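Local coordinates for protein histidinol-phosphatase (Listeria monocytogenes serotype 4b str. H7858, PDB 6NLR) that probably hydrolyses the phosphate ester of L-histidinol phosphate to yield histidinol in histidine biosynthesis, using a trinuclear metal centre, at residues A[12-18]-A[259-263]; A[47-53]-A[128-132]; A[175-181]-A[219-224]. All coordinates share one frame; numbering follows the deposited sequence.

Interaction 1: residues A[12-18]-A[259-263]. With MN (manganese (II) ion), chain D.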
ATOM      1  N   CYS A  12       5.143  -5.766  12.052  1.00 33.94           N
ATOM      2  CA  CYS A  12       3.801  -5.205  11.772  1.00 33.18           C
ATOM      3  C   CYS A  12       2.868  -5.567  12.929  1.00 31.95           C
ATOM      4  O   CYS A  12       2.516  -6.734  13.076  1.00 34.12           O
ATOM      5  CB  CYS A  12       3.245  -5.753  10.464  1.00 31.00           C
ATOM      6  SG  CYS A  12       1.640  -5.030  10.076  1.00 34.42           S
ATOM      7  N   PRO A  13       2.402  -4.606  13.753  1.00 30.67           N
ATOM      8  CA  PRO A  13       1.568  -4.935  14.915  1.00 34.69           C
ATOM      9  C   PRO A  13       0.211  -5.575  14.542  1.00 33.68           C
ATOM     10  O   PRO A  13      -0.296  -6.313  15.332  1.00 36.24           O
ATOM     11  CB  PRO A  13       1.370  -3.597  15.668  1.00 34.61           C
ATOM     12  CG  PRO A  13       2.396  -2.646  15.047  1.00 33.21           C
ATOM     13  CD  PRO A  13       2.632  -3.154  13.630  1.00 34.14           C
ATOM     14  N   HIS A  14      -0.318  -5.348  13.335  1.00 33.77           N
ATOM     15  CA  HIS A  14      -1.625  -5.908  12.891  1.00 34.76           C
ATOM     16  C   HIS A  14      -1.433  -7.143  11.995  1.00 38.77           C
ATOM     17  O   HIS A  14      -2.436  -7.630  11.457  1.00 35.81           O
ATOM     18  CB  HIS A  14      -2.468  -4.844  12.177  1.00 36.50           C
ATOM     19  CG  HIS A  14      -1.802  -4.183  11.017  1.00 40.32           C
ATOM     20  ND1 HIS A  14      -1.885  -4.647   9.722  1.00 37.85           N
ATOM     21  CD2 HIS A  14      -1.068  -3.051  10.958  1.00 40.30           C
ATOM     22  CE1 HIS A  14      -1.208  -3.840   8.929  1.00 38.38           C
ATOM     23  NE2 HIS A  14      -0.694  -2.860   9.659  1.00 43.07           N
ATOM     24  N   GLY A  15      -0.203  -7.639  11.818  1.00 38.84           N
ATOM     25  CA  GLY A  15       0.052  -8.830  10.985  1.00 37.71           C
ATOM     26  C   GLY A  15      -0.178 -10.107  11.769  1.00 38.48           C
ATOM     27  O   GLY A  15      -0.673 -10.023  12.919  1.00 39.31           O
ATOM     28  N   THR A  16       0.197 -11.250  11.195  1.00 34.15           N
ATOM     29  CA  THR A  16       0.067 -12.589  11.829  1.00 34.07           C
ATOM     30  C   THR A  16       1.145 -12.778  12.899  1.00 34.25           C
ATOM     31  O   THR A  16       1.016 -13.742  13.667  1.00 32.46           O
ATOM     32  CB  THR A  16       0.211 -13.709  10.784  1.00 37.16           C
ATOM     33  OG1 THR A  16       1.534 -13.582  10.242  1.00 31.97           O
ATOM     34  CG2 THR A  16      -0.852 -13.636   9.704  1.00 35.03           C
ATOM     35  N   HIS A  17       2.209 -11.956  12.896  1.00 34.17           N
ATOM     36  CA  HIS A  17       3.418 -12.134  13.749  1.00 37.33           C
ATOM     37  C   HIS A  17       4.225 -13.351  13.272  1.00 38.32           C
ATOM     38  O   HIS A  17       5.112 -13.810  14.037  1.00 38.33           O
ATOM     39  CB  HIS A  17       3.032 -12.225  15.245  1.00 42.37           C
ATOM     40  CG  HIS A  17       2.362 -10.979  15.703  1.00 51.43           C
ATOM     41  ND1 HIS A  17       1.027 -10.930  16.060  1.00 54.36           N
ATOM     42  CD2 HIS A  17       2.827  -9.714  15.770  1.00 56.45           C
ATOM     43  CE1 HIS A  17       0.712  -9.690  16.370  1.00 58.77           C
ATOM     44  NE2 HIS A  17       1.798  -8.925  16.195  1.00 58.67           N
ATOM     45  N   ASP A  18       3.950 -13.885  12.070  1.00 36.27           N
ATOM     46  CA  ASP A  18       4.841 -14.907  11.461  1.00 35.11           C
ATOM     47  C   ASP A  18       6.228 -14.284  11.286  1.00 31.45           C
ATOM     48  O   ASP A  18       6.315 -13.102  10.938  1.00 31.00           O
ATOM     49  CB  ASP A  18       4.345 -15.414  10.108  1.00 38.21           C
ATOM     50  CG  ASP A  18       3.111 -16.301  10.179  1.00 38.08           C
ATOM     51  OD1 ASP A  18       2.709 -16.649  11.305  1.00 39.52           O
ATOM     52  OD2 ASP A  18       2.548 -16.600   9.099  1.00 36.28           O
ATOM     53  N   SER A 259       1.686  -9.476   1.748  1.00 22.70           N
ATOM     54  CA  SER A 259       1.710 -10.638   2.677  1.00 25.08           C
ATOM     55  C   SER A 259       1.941 -10.157   4.116  1.00 24.54           C
ATOM     56  O   SER A 259       2.894  -9.374   4.334  1.00 21.00           O
ATOM     57  CB  SER A 259       2.743 -11.641   2.240  1.00 26.33           C
ATOM     58  OG  SER A 259       2.306 -12.330   1.070  1.00 27.45           O
ATOM     59  N   HIS A 260       1.098 -10.592   5.053  1.00 22.52           N
ATOM     60  CA  HIS A 260       1.240 -10.337   6.507  1.00 25.93           C
ATOM     61  C   HIS A 260       1.556 -11.648   7.240  1.00 29.77           C
ATOM     62  O   HIS A 260       1.631 -11.638   8.507  1.00 32.43           O
ATOM     63  CB  HIS A 260      -0.012  -9.625   7.007  1.00 26.41           C
ATOM     64  CG  HIS A 260      -0.011  -8.187   6.627  1.00 28.51           C
ATOM     65  ND1 HIS A 260      -0.204  -7.757   5.337  1.00 29.08           N
ATOM     66  CD2 HIS A 260       0.183  -7.072   7.363  1.00 29.99           C
ATOM     67  CE1 HIS A 260      -0.156  -6.444   5.293  1.00 28.77           C
ATOM     68  NE2 HIS A 260       0.092  -5.994   6.507  1.00 29.06           N
ATOM     69  N   GLY A 261       1.795 -12.713   6.473  1.00 28.03           N
ATOM     70  CA  GLY A 261       2.120 -14.046   6.990  1.00 29.96           C
ATOM     71  C   GLY A 261       2.460 -15.004   5.864  1.00 30.42           C
ATOM     72  O   GLY A 261       2.303 -14.629   4.688  1.00 26.15           O
ATOM     73  N   VAL A 262       2.899 -16.202   6.235  1.00 30.14           N
ATOM     74  CA  VAL A 262       3.330 -17.290   5.317  1.00 33.10           C
ATOM     75  C   VAL A 262       2.183 -17.657   4.364  1.00 31.37           C
ATOM     76  O   VAL A 262       2.453 -17.878   3.181  1.00 30.29           O
ATOM     77  CB  VAL A 262       3.814 -18.502   6.132  1.00 34.21           C
ATOM     78  CG1 VAL A 262       4.157 -19.694   5.246  1.00 36.13           C
ATOM     79  CG2 VAL A 262       5.013 -18.123   6.995  1.00 35.17           C
ATOM     80  N   GLN A 263       0.948 -17.718   4.857  1.00 31.46           N
ATOM     81  CA  GLN A 263      -0.200 -18.233   4.069  1.00 32.70           C
ATOM     82  C   GLN A 263      -0.500 -17.270   2.921  1.00 30.44           C
ATOM     83  O   GLN A 263      -1.065 -17.713   1.945  1.00 29.99           O
ATOM     84  CB  GLN A 263      -1.429 -18.449   4.954  1.00 37.59           C
ATOM     85  CG  GLN A 263      -1.274 -19.621   5.920  1.00 45.90           C
ATOM     86  CD  GLN A 263      -0.855 -20.918   5.266  1.00 53.03           C
ATOM     87  OE1 GLN A 263       0.321 -21.302   5.300  1.00 51.63           O
ATOM     88  NE2 GLN A 263      -1.821 -21.601   4.663  1.00 60.50           N
TER
HETATM   89 MN    MN D 301      -0.257  -3.919   7.030  0.83 27.66          MN
HETATM   90  O   HOH W   1       0.325 -17.174   7.724  1.00 32.77           O
HETATM   91  O   HOH W   2       4.165 -11.528   9.698  1.00 40.26           O
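His14 and His260 meet rim to rim at one manganese ion of the trinuclear centre in this PHP-family protein of the TIM-barrel clan; His40 is the third histidine of the site. His260 NE2 binds the manganese at 2.2 Å. The two imidazoles are inclined by 35°, and neither lies over the other's face. Cys12 SG sits over the centre of one face of the His14 ring and at the edge of the His260 ring, 3.7 Å from His260 CD2. The manganese on NE2 and the hydrogen bond from ND1 to Asp258 O together set the rotation of the His260 ring.

In the next shell His260 O accepts twice from one residue: Thr16 N donates at 3.1 Å, tilted 29° from the carbonyl plane, and Thr16 OG1 at 2.6 Å within the plane, on a lone pair. The hydroxyl can do this because chi1 of 62° sets it between its own N and carbonyl carbon. Thr16 OG1 also accepts from Asp18 N at 3.0 Å, closing an ST turn. Beyond the turn, Asp18 OD2 receives Val262 N at 2.9 Å on its anti lone pair, and a water links the same oxygen to Gln263 N.

Interaction 2: residues A[47-53]-A[128-132]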
ATOM      1  N   PHE A  47       0.375  13.532  13.941  1.00 29.93           N
ATOM      2  CA  PHE A  47      -0.743  12.964  13.150  1.00 30.13           C
ATOM      3  C   PHE A  47      -1.649  12.126  14.064  1.00 29.58           C
ATOM      4  O   PHE A  47      -2.871  12.207  14.009  1.00 28.32           O
ATOM      5  CB  PHE A  47      -0.180  12.136  11.989  1.00 29.15           C
ATOM      6  CG  PHE A  47      -1.255  11.411  11.237  1.00 27.24           C
ATOM      7  CD1 PHE A  47      -1.968  12.053  10.239  1.00 28.96           C
ATOM      8  CD2 PHE A  47      -1.599  10.115  11.580  1.00 30.30           C
ATOM      9  CE1 PHE A  47      -3.002  11.399   9.580  1.00 26.51           C
ATOM     10  CE2 PHE A  47      -2.622   9.463  10.909  1.00 28.72           C
ATOM     11  CZ  PHE A  47      -3.324  10.111   9.927  1.00 25.23           C
HETATM   12  N   MSE A  48      -1.039  11.340  14.940  1.00 30.00           N
HETATM   13  CA  MSE A  48      -1.756  10.411  15.798  1.00 35.42           C
HETATM   14  C   MSE A  48      -2.569  11.132  16.882  1.00 38.22           C
HETATM   15  O   MSE A  48      -3.468  10.538  17.461  1.00 45.49           O
HETATM   16  CB  MSE A  48      -0.757   9.432  16.424  1.00 33.88           C
HETATM   17  CG  MSE A  48      -0.203   8.421  15.427  1.00 36.43           C
HETATM   18 SE   MSE A  48       1.094   7.205  16.297  1.00 44.80          SE
HETATM   19  CE  MSE A  48       0.212   5.471  16.386  1.00 56.93           C
ATOM     20  N   LYS A  49      -2.284  12.412  17.161  1.00 36.34           N
ATOM     21  CA  LYS A  49      -3.140  13.192  18.045  1.00 36.32           C
ATOM     22  C   LYS A  49      -4.417  13.644  17.329  1.00 33.20           C
ATOM     23  O   LYS A  49      -5.302  14.170  18.019  1.00 30.90           O
ATOM     24  CB  LYS A  49      -2.452  14.474  18.529  1.00 36.63           C
ATOM     25  CG  LYS A  49      -1.179  14.250  19.319  1.00 41.31           C
ATOM     26  CD  LYS A  49      -0.395  15.525  19.532  1.00 45.13           C
ATOM     27  CE  LYS A  49       1.004  15.261  20.051  1.00 46.97           C
ATOM     28  NZ  LYS A  49       1.624  16.521  20.499  1.00 48.74           N
ATOM     29  N   ASN A  50      -4.485  13.528  15.998  1.00 31.52           N
ATOM     30  CA  ASN A  50      -5.517  14.226  15.189  1.00 30.87           C
ATOM     31  C   ASN A  50      -6.414  13.204  14.500  1.00 27.10           C
ATOM     32  O   ASN A  50      -6.979  13.544  13.454  1.00 27.52           O
ATOM     33  CB  ASN A  50      -4.875  15.227  14.224  1.00 31.28           C
ATOM     34  CG  ASN A  50      -4.366  16.450  14.966  1.00 36.29           C
ATOM     35  OD1 ASN A  50      -5.161  17.244  15.460  1.00 38.00           O
ATOM     36  ND2 ASN A  50      -3.061  16.573  15.108  1.00 34.18           N
ATOM     37  N   THR A  51      -6.565  12.024  15.088  1.00 25.47           N
ATOM     38  CA  THR A  51      -7.357  10.911  14.507  1.00 25.66           C
ATOM     39  C   THR A  51      -8.657  10.770  15.289  1.00 26.32           C
ATOM     40  O   THR A  51      -8.730  11.249  16.427  1.00 28.29           O
ATOM     41  CB  THR A  51      -6.594   9.580  14.483  1.00 26.33           C
ATOM     42  OG1 THR A  51      -6.513   9.075  15.817  1.00 28.37           O
ATOM     43  CG2 THR A  51      -5.224   9.696  13.849  1.00 26.92           C
ATOM     44  N   ALA A  52      -9.639  10.139  14.664  1.00 24.99           N
ATOM     45  CA  ALA A  52     -10.874   9.661  15.298  1.00 26.52           C
ATOM     46  C   ALA A  52     -11.105   8.245  14.772  1.00 26.48           C
ATOM     47  O   ALA A  52     -10.185   7.678  14.158  1.00 25.56           O
ATOM     48  CB  ALA A  52     -12.009  10.615  15.001  1.00 28.27           C
ATOM     49  N   GLY A  53     -12.259   7.675  15.047  1.00 26.48           N
ATOM     50  CA  GLY A  53     -12.551   6.292  14.647  1.00 26.18           C
ATOM     51  C   GLY A  53     -11.844   5.312  15.562  1.00 26.01           C
ATOM     52  O   GLY A  53     -11.255   5.729  16.588  1.00 24.02           O
ATOM     53  N   GLN A 128     -14.851  12.152   9.858  1.00 23.23           N
ATOM     54  CA  GLN A 128     -15.690  12.596  10.989  1.00 24.13           C
ATOM     55  C   GLN A 128     -14.805  12.574  12.235  1.00 24.93           C
ATOM     56  O   GLN A 128     -14.352  11.463  12.622  1.00 24.32           O
ATOM     57  CB  GLN A 128     -16.913  11.693  11.091  1.00 23.43           C
ATOM     58  CG  GLN A 128     -17.962  12.192  12.070  1.00 25.09           C
ATOM     59  CD  GLN A 128     -18.582  13.515  11.697  1.00 26.67           C
ATOM     60  OE1 GLN A 128     -18.883  14.332  12.567  1.00 29.23           O
ATOM     61  NE2 GLN A 128     -18.802  13.735  10.417  1.00 22.83           N
ATOM     62  N   GLY A 129     -14.536  13.752  12.808  1.00 24.49           N
ATOM     63  CA  GLY A 129     -13.834  13.896  14.098  1.00 24.83           C
ATOM     64  C   GLY A 129     -12.329  13.994  13.952  1.00 24.57           C
ATOM     65  O   GLY A 129     -11.657  14.155  14.993  1.00 25.68           O
ATOM     66  N   GLY A 130     -11.795  13.878  12.726  1.00 24.43           N
ATOM     67  CA  GLY A 130     -10.349  13.954  12.451  1.00 22.69           C
ATOM     68  C   GLY A 130      -9.973  12.971  11.367  1.00 24.15           C
ATOM     69  O   GLY A 130     -10.884  12.548  10.598  1.00 23.81           O
ATOM     70  N   PHE A 131      -8.705  12.564  11.319  1.00 23.66           N
ATOM     71  CA  PHE A 131      -8.233  11.594  10.302  1.00 24.30           C
ATOM     72  C   PHE A 131      -8.862  10.233  10.604  1.00 22.16           C
ATOM     73  O   PHE A 131      -9.009   9.859  11.784  1.00 21.41           O
ATOM     74  CB  PHE A 131      -6.708  11.524  10.244  1.00 28.46           C
ATOM     75  CG  PHE A 131      -6.092  12.681   9.512  1.00 33.24           C
ATOM     76  CD1 PHE A 131      -6.156  12.745   8.126  1.00 36.42           C
ATOM     77  CD2 PHE A 131      -5.456  13.697  10.207  1.00 39.00           C
ATOM     78  CE1 PHE A 131      -5.584  13.803   7.446  1.00 42.19           C
ATOM     79  CE2 PHE A 131      -4.898  14.768   9.523  1.00 41.49           C
ATOM     80  CZ  PHE A 131      -4.980  14.822   8.148  1.00 41.80           C
ATOM     81  N   ARG A 132      -9.260   9.555   9.540  1.00 19.26           N
ATOM     82  CA  ARG A 132     -10.005   8.283   9.584  1.00 19.78           C
ATOM     83  C   ARG A 132      -9.345   7.292   8.628  1.00 19.98           C
ATOM     84  O   ARG A 132      -8.718   7.698   7.629  1.00 20.68           O
ATOM     85  CB  ARG A 132     -11.471   8.494   9.207  1.00 20.44           C
ATOM     86  CG  ARG A 132     -12.247   9.410  10.133  1.00 20.12           C
ATOM     87  CD  ARG A 132     -12.333   8.913  11.556  1.00 21.40           C
ATOM     88  NE  ARG A 132     -13.070   7.660  11.637  1.00 20.83           N
ATOM     89  CZ  ARG A 132     -14.292   7.517  12.125  1.00 21.30           C
ATOM     90  NH1 ARG A 132     -14.989   8.550  12.584  1.00 24.12           N
ATOM     91  NH2 ARG A 132     -14.837   6.315  12.138  1.00 20.82           N
TER
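Thr51 and Phe131 form a single backbone bridge that fastens the loop after helix 45-48 to strand 130-133, an edge strand of the mixed sheet in the PHP domain. Two main-chain hydrogen bonds make it: Phe131 N donates to Asn50 O at 2.9 Å, and Ala52 N to Phe131 O at 3.0 Å. Both donors lie in the plane of the carbonyl they meet. A CA-H...O contact, 3.4 Å from Thr51 CA to Phe131 O, adds a weaker tie at the centre of the bridge.

Aromatic packing lies beside this bridge. Phe47 sets its CE1 over one face of the Phe131 ring, toward the rim and 3.3 Å from Phe131 CG, with the planes inclined by 39°. CG of Phe47 is anti to its N (chi1 174°), which carries the ring over to the strand; Phe124 meets the same ring edge-to-face, and Tyr100 touches Phe131.

The third kind of contact is between a flat cation and backbone. Arg132, bent at chi2 and chi3, folds its guanidinium over Gly53, whose CA comes within 3.3 Å of Arg132 CZ over one face. Arg132 NH1 donates to Gln128 O at 3.0 Å, the oxygen lying in the guanidinium plane.

The join is thus set by main-chain bonds, and its register does not rest on a side-chain hydrogen bond across the contact, while the charge of Arg132 is met by a salt bridge from NH2 to Asp140.

Interaction 3: residues A[175-181]-A[219-224]. With MN (manganese (II) ion), chain E.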
ATOM      1  N   LYS A 175      11.815   9.563  -1.672  1.00 26.24           N
ATOM      2  CA  LYS A 175      10.381   9.272  -1.920  1.00 24.84           C
ATOM      3  C   LYS A 175      10.284   7.976  -2.720  1.00 22.81           C
ATOM      4  O   LYS A 175      10.956   7.799  -3.730  1.00 24.39           O
ATOM      5  CB  LYS A 175       9.699  10.404  -2.685  1.00 24.24           C
ATOM      6  CG  LYS A 175       8.209  10.219  -2.884  1.00 23.15           C
ATOM      7  CD  LYS A 175       7.645  11.247  -3.793  1.00 25.03           C
ATOM      8  CE  LYS A 175       6.165  11.029  -4.051  1.00 24.18           C
ATOM      9  NZ  LYS A 175       5.643  12.034  -5.010  1.00 24.69           N
ATOM     10  N   PRO A 176       9.459   7.012  -2.286  1.00 22.05           N
ATOM     11  CA  PRO A 176       9.161   5.849  -3.112  1.00 21.12           C
ATOM     12  C   PRO A 176       8.628   6.275  -4.482  1.00 22.77           C
ATOM     13  O   PRO A 176       7.983   7.312  -4.578  1.00 23.16           O
ATOM     14  CB  PRO A 176       8.051   5.134  -2.341  1.00 21.75           C
ATOM     15  CG  PRO A 176       8.313   5.538  -0.911  1.00 22.35           C
ATOM     16  CD  PRO A 176       8.791   6.979  -0.980  1.00 22.66           C
ATOM     17  N   ARG A 177       8.877   5.455  -5.501  1.00 24.11           N
ATOM     18  CA  ARG A 177       8.389   5.700  -6.874  1.00 23.79           C
ATOM     19  C   ARG A 177       7.304   4.692  -7.244  1.00 23.60           C
ATOM     20  O   ARG A 177       6.863   4.717  -8.417  1.00 25.79           O
ATOM     21  CB  ARG A 177       9.590   5.668  -7.804  1.00 27.63           C
ATOM     22  CG  ARG A 177      10.536   6.816  -7.483  1.00 31.55           C
ATOM     23  CD  ARG A 177      11.552   7.002  -8.541  1.00 31.67           C
ATOM     24  NE  ARG A 177      12.487   8.062  -8.181  1.00 36.18           N
ATOM     25  CZ  ARG A 177      13.693   8.179  -8.718  1.00 33.44           C
ATOM     26  NH1 ARG A 177      14.070   7.289  -9.624  1.00 35.16           N
ATOM     27  NH2 ARG A 177      14.500   9.168  -8.357  1.00 32.69           N
ATOM     28  N   ARG A 178       6.897   3.842  -6.302  1.00 21.66           N
ATOM     29  CA  ARG A 178       5.828   2.847  -6.529  1.00 21.89           C
ATOM     30  C   ARG A 178       4.643   3.213  -5.640  1.00 20.97           C
ATOM     31  O   ARG A 178       4.773   3.284  -4.411  1.00 18.69           O
ATOM     32  CB  ARG A 178       6.321   1.423  -6.276  1.00 22.08           C
ATOM     33  CG  ARG A 178       5.286   0.377  -6.702  1.00 23.06           C
ATOM     34  CD  ARG A 178       5.873  -0.999  -7.060  1.00 23.84           C
ATOM     35  NE  ARG A 178       6.396  -1.713  -5.910  1.00 21.64           N
ATOM     36  CZ  ARG A 178       7.660  -1.696  -5.480  1.00 22.81           C
ATOM     37  NH1 ARG A 178       8.591  -0.985  -6.118  1.00 23.81           N
ATOM     38  NH2 ARG A 178       7.992  -2.415  -4.418  1.00 19.70           N
HETATM   39  N   MSE A 179       3.502   3.498  -6.275  1.00 20.87           N
HETATM   40  CA  MSE A 179       2.330   3.932  -5.536  1.00 21.22           C
HETATM   41  C   MSE A 179       1.550   2.687  -5.130  1.00 20.95           C
HETATM   42  O   MSE A 179       1.225   1.864  -5.983  1.00 20.07           O
HETATM   43  CB  MSE A 179       1.442   4.857  -6.377  1.00 24.07           C
HETATM   44  CG  MSE A 179       2.175   6.050  -7.003  1.00 26.01           C
HETATM   45 SE   MSE A 179       2.900   7.312  -5.638  1.00 27.37          SE
HETATM   46  CE  MSE A 179       4.806   6.815  -5.616  1.00 26.00           C
ATOM     47  N   GLY A 180       1.229   2.597  -3.837  1.00 19.81           N
ATOM     48  CA  GLY A 180       0.568   1.448  -3.255  1.00 19.39           C
ATOM     49  C   GLY A 180      -0.916   1.360  -3.587  1.00 20.24           C
ATOM     50  O   GLY A 180      -1.596   2.398  -3.576  1.00 21.32           O
ATOM     51  N   HIS A 181      -1.388   0.143  -3.865  1.00 21.16           N
ATOM     52  CA  HIS A 181      -2.817  -0.255  -4.043  1.00 21.56           C
ATOM     53  C   HIS A 181      -3.728   0.947  -4.337  1.00 22.95           C
ATOM     54  O   HIS A 181      -4.524   1.297  -3.452  1.00 22.05           O
ATOM     55  CB  HIS A 181      -3.285  -1.047  -2.805  1.00 22.74           C
ATOM     56  CG  HIS A 181      -2.837  -0.495  -1.486  1.00 22.44           C
ATOM     57  ND1 HIS A 181      -3.073   0.831  -1.123  1.00 19.89           N
ATOM     58  CD2 HIS A 181      -2.212  -1.093  -0.431  1.00 22.59           C
ATOM     59  CE1 HIS A 181      -2.601   1.024   0.111  1.00 24.71           C
ATOM     60  NE2 HIS A 181      -2.059  -0.140   0.561  1.00 21.83           N
ATOM     61  N   TYR A 219       6.901   7.038 -12.490  1.00 25.75           N
ATOM     62  CA  TYR A 219       6.574   6.208 -11.310  1.00 25.87           C
ATOM     63  C   TYR A 219       6.069   4.852 -11.800  1.00 25.91           C
ATOM     64  O   TYR A 219       5.875   4.642 -13.019  1.00 25.50           O
ATOM     65  CB  TYR A 219       5.564   6.916 -10.411  1.00 23.88           C
ATOM     66  CG  TYR A 219       6.070   8.071  -9.583  1.00 25.11           C
ATOM     67  CD1 TYR A 219       7.410   8.437  -9.534  1.00 25.68           C
ATOM     68  CD2 TYR A 219       5.185   8.782  -8.787  1.00 25.03           C
ATOM     69  CE1 TYR A 219       7.841   9.487  -8.736  1.00 25.02           C
ATOM     70  CE2 TYR A 219       5.598   9.841  -8.000  1.00 25.79           C
ATOM     71  CZ  TYR A 219       6.932  10.209  -7.986  1.00 25.51           C
ATOM     72  OH  TYR A 219       7.329  11.233  -7.184  1.00 21.96           O
ATOM     73  N   GLU A 220       5.849   3.936 -10.868  1.00 24.40           N
ATOM     74  CA  GLU A 220       5.254   2.626 -11.218  1.00 24.51           C
ATOM     75  C   GLU A 220       4.144   2.340 -10.214  1.00 22.95           C
ATOM     76  O   GLU A 220       3.991   3.121  -9.246  1.00 23.07           O
ATOM     77  CB  GLU A 220       6.348   1.554 -11.284  1.00 26.99           C
ATOM     78  CG  GLU A 220       7.111   1.399  -9.997  1.00 28.36           C
ATOM     79  CD  GLU A 220       8.250   0.381 -10.013  1.00 34.06           C
ATOM     80  OE1 GLU A 220       8.614  -0.095 -11.131  1.00 33.82           O
ATOM     81  OE2 GLU A 220       8.794   0.089  -8.897  1.00 28.38           O
ATOM     82  N   LEU A 221       3.395   1.265 -10.445  1.00 23.19           N
ATOM     83  CA  LEU A 221       2.219   0.903  -9.627  1.00 24.16           C
ATOM     84  C   LEU A 221       2.413  -0.473  -8.995  1.00 24.72           C
ATOM     85  O   LEU A 221       2.924  -1.389  -9.662  1.00 25.39           O
ATOM     86  CB  LEU A 221       0.964   0.952 -10.494  1.00 26.26           C
ATOM     87  CG  LEU A 221       0.615   2.341 -11.017  1.00 27.56           C
ATOM     88  CD1 LEU A 221      -0.559   2.285 -11.978  1.00 29.56           C
ATOM     89  CD2 LEU A 221       0.351   3.275  -9.849  1.00 28.17           C
ATOM     90  N   ASP A 222       2.028  -0.548  -7.717  1.00 23.53           N
ATOM     91  CA  ASP A 222       1.780  -1.767  -6.907  1.00 23.72           C
ATOM     92  C   ASP A 222       0.577  -2.475  -7.528  1.00 24.12           C
ATOM     93  O   ASP A 222      -0.528  -1.900  -7.470  1.00 26.40           O
ATOM     94  CB  ASP A 222       1.568  -1.318  -5.459  1.00 23.81           C
ATOM     95  CG  ASP A 222       1.287  -2.363  -4.384  1.00 25.53           C
ATOM     96  OD1 ASP A 222       1.954  -3.409  -4.400  1.00 28.04           O
ATOM     97  OD2 ASP A 222       0.433  -2.067  -3.490  1.00 26.95           O
ATOM     98  N   PHE A 223       0.774  -3.634  -8.151  1.00 23.47           N
ATOM     99  CA  PHE A 223      -0.351  -4.486  -8.613  1.00 23.10           C
ATOM    100  C   PHE A 223      -0.652  -5.416  -7.439  1.00 22.51           C
ATOM    101  O   PHE A 223       0.009  -6.462  -7.275  1.00 22.51           O
ATOM    102  CB  PHE A 223      -0.041  -5.248  -9.902  1.00 26.55           C
ATOM    103  CG  PHE A 223      -1.192  -6.096 -10.385  1.00 30.08           C
ATOM    104  CD1 PHE A 223      -1.484  -7.327  -9.796  1.00 34.49           C
ATOM    105  CD2 PHE A 223      -1.998  -5.669 -11.422  1.00 36.70           C
ATOM    106  CE1 PHE A 223      -2.531  -8.110 -10.244  1.00 37.96           C
ATOM    107  CE2 PHE A 223      -3.062  -6.449 -11.860  1.00 41.21           C
ATOM    108  CZ  PHE A 223      -3.332  -7.667 -11.272  1.00 39.49           C
ATOM    109  N   ASN A 224      -1.606  -4.998  -6.608  1.00 20.88           N
ATOM    110  CA  ASN A 224      -1.800  -5.554  -5.249  1.00 21.51           C
ATOM    111  C   ASN A 224      -2.963  -6.569  -5.256  1.00 23.17           C
ATOM    112  O   ASN A 224      -4.110  -6.193  -5.572  1.00 21.67           O
ATOM    113  CB  ASN A 224      -1.916  -4.389  -4.284  1.00 21.88           C
ATOM    114  CG  ASN A 224      -1.933  -4.797  -2.830  1.00 24.35           C
ATOM    115  OD1 ASN A 224      -2.624  -5.747  -2.457  1.00 22.14           O
ATOM    116  ND2 ASN A 224      -1.172  -4.072  -2.020  1.00 20.60           N
TER
HETATM  117 MN    MN E 302      -1.250  -0.493   2.506  0.78 16.40          MN
HETATM  118  O   HOH W   3       4.461  -3.881  -5.431  1.00 22.01           O
HETATM  119  O   HOH W   4      -1.423   0.637  -7.103  1.00 20.74           O
HETATM  120  O   HOH W   5      -3.466  -1.166   2.685  1.00 42.97           O
HETATM  121  O   HOH W   6      -0.706  -2.137   2.016  1.00 18.48           O
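Asp222 OD2 is gripped by two donors. His181 N reaches the anti lone pair of Asp222 OD2 at 2.9 Å, while Asn224 ND2, which also bonds Asp258, comes to the syn side at 3.0 Å, 25° out of the carboxylate plane. With CG anti to N (chi1 180°), Asp222 lies alongside His181; the bond from His181 N probably helps hold the backbone of this metal ligand, and Asn224 steadies the carboxylate. His181 NE2 binds a manganese ion at 2.1 Å, where Glu93, His123 and waters also coordinate.

Toward the start of the strands, Arg178 NH1 makes a salt bridge of 3.0 Å with Glu220 OE2, met nearly end-on to the C-O bond. The guanidinium is turned 67° from the carboxylate. NE reaches Asp222 OD1 through a water, and NH2 forms a salt bridge with Asp117 and a hydrogen bond with Gly5 O. Before the paired residues Lys175 NZ, also held by Ser166 O and Ala169 O, donates to Tyr219 OH at 2.9 Å. Selenomethionine Met179 places SE 5.1 Å from the centroid of the Tyr219 ring, an oblique Met-aromatic contact.

Main-chain bonds pair the strands in parallel, with the metal ligand just past a C-terminal strand end, as in the TIM-barrel-like PHP fold.

In the fold
From the N terminus, the chain passes strand 3-7 and then residues 12-18, whose partner comes 241 residues later. Interaction 2 opens next, at 47-53, and closes at 128-132 once the chain has run through strands 87-95 and 117-127. Interaction 3 follows in series, 175-181 pairing with 219-224 around helix 201-217. Only then does 259-263 close interaction 1, so its long loop encloses the other two, and none cross. Interactions 1 and 3 tie loop and strand ends at the metal centre, with nearest atoms about 7 Å apart; interaction 2 lies toward the surface, its centre about 25 Å from each of theirs, and secures one edge strand of the mixed sheet.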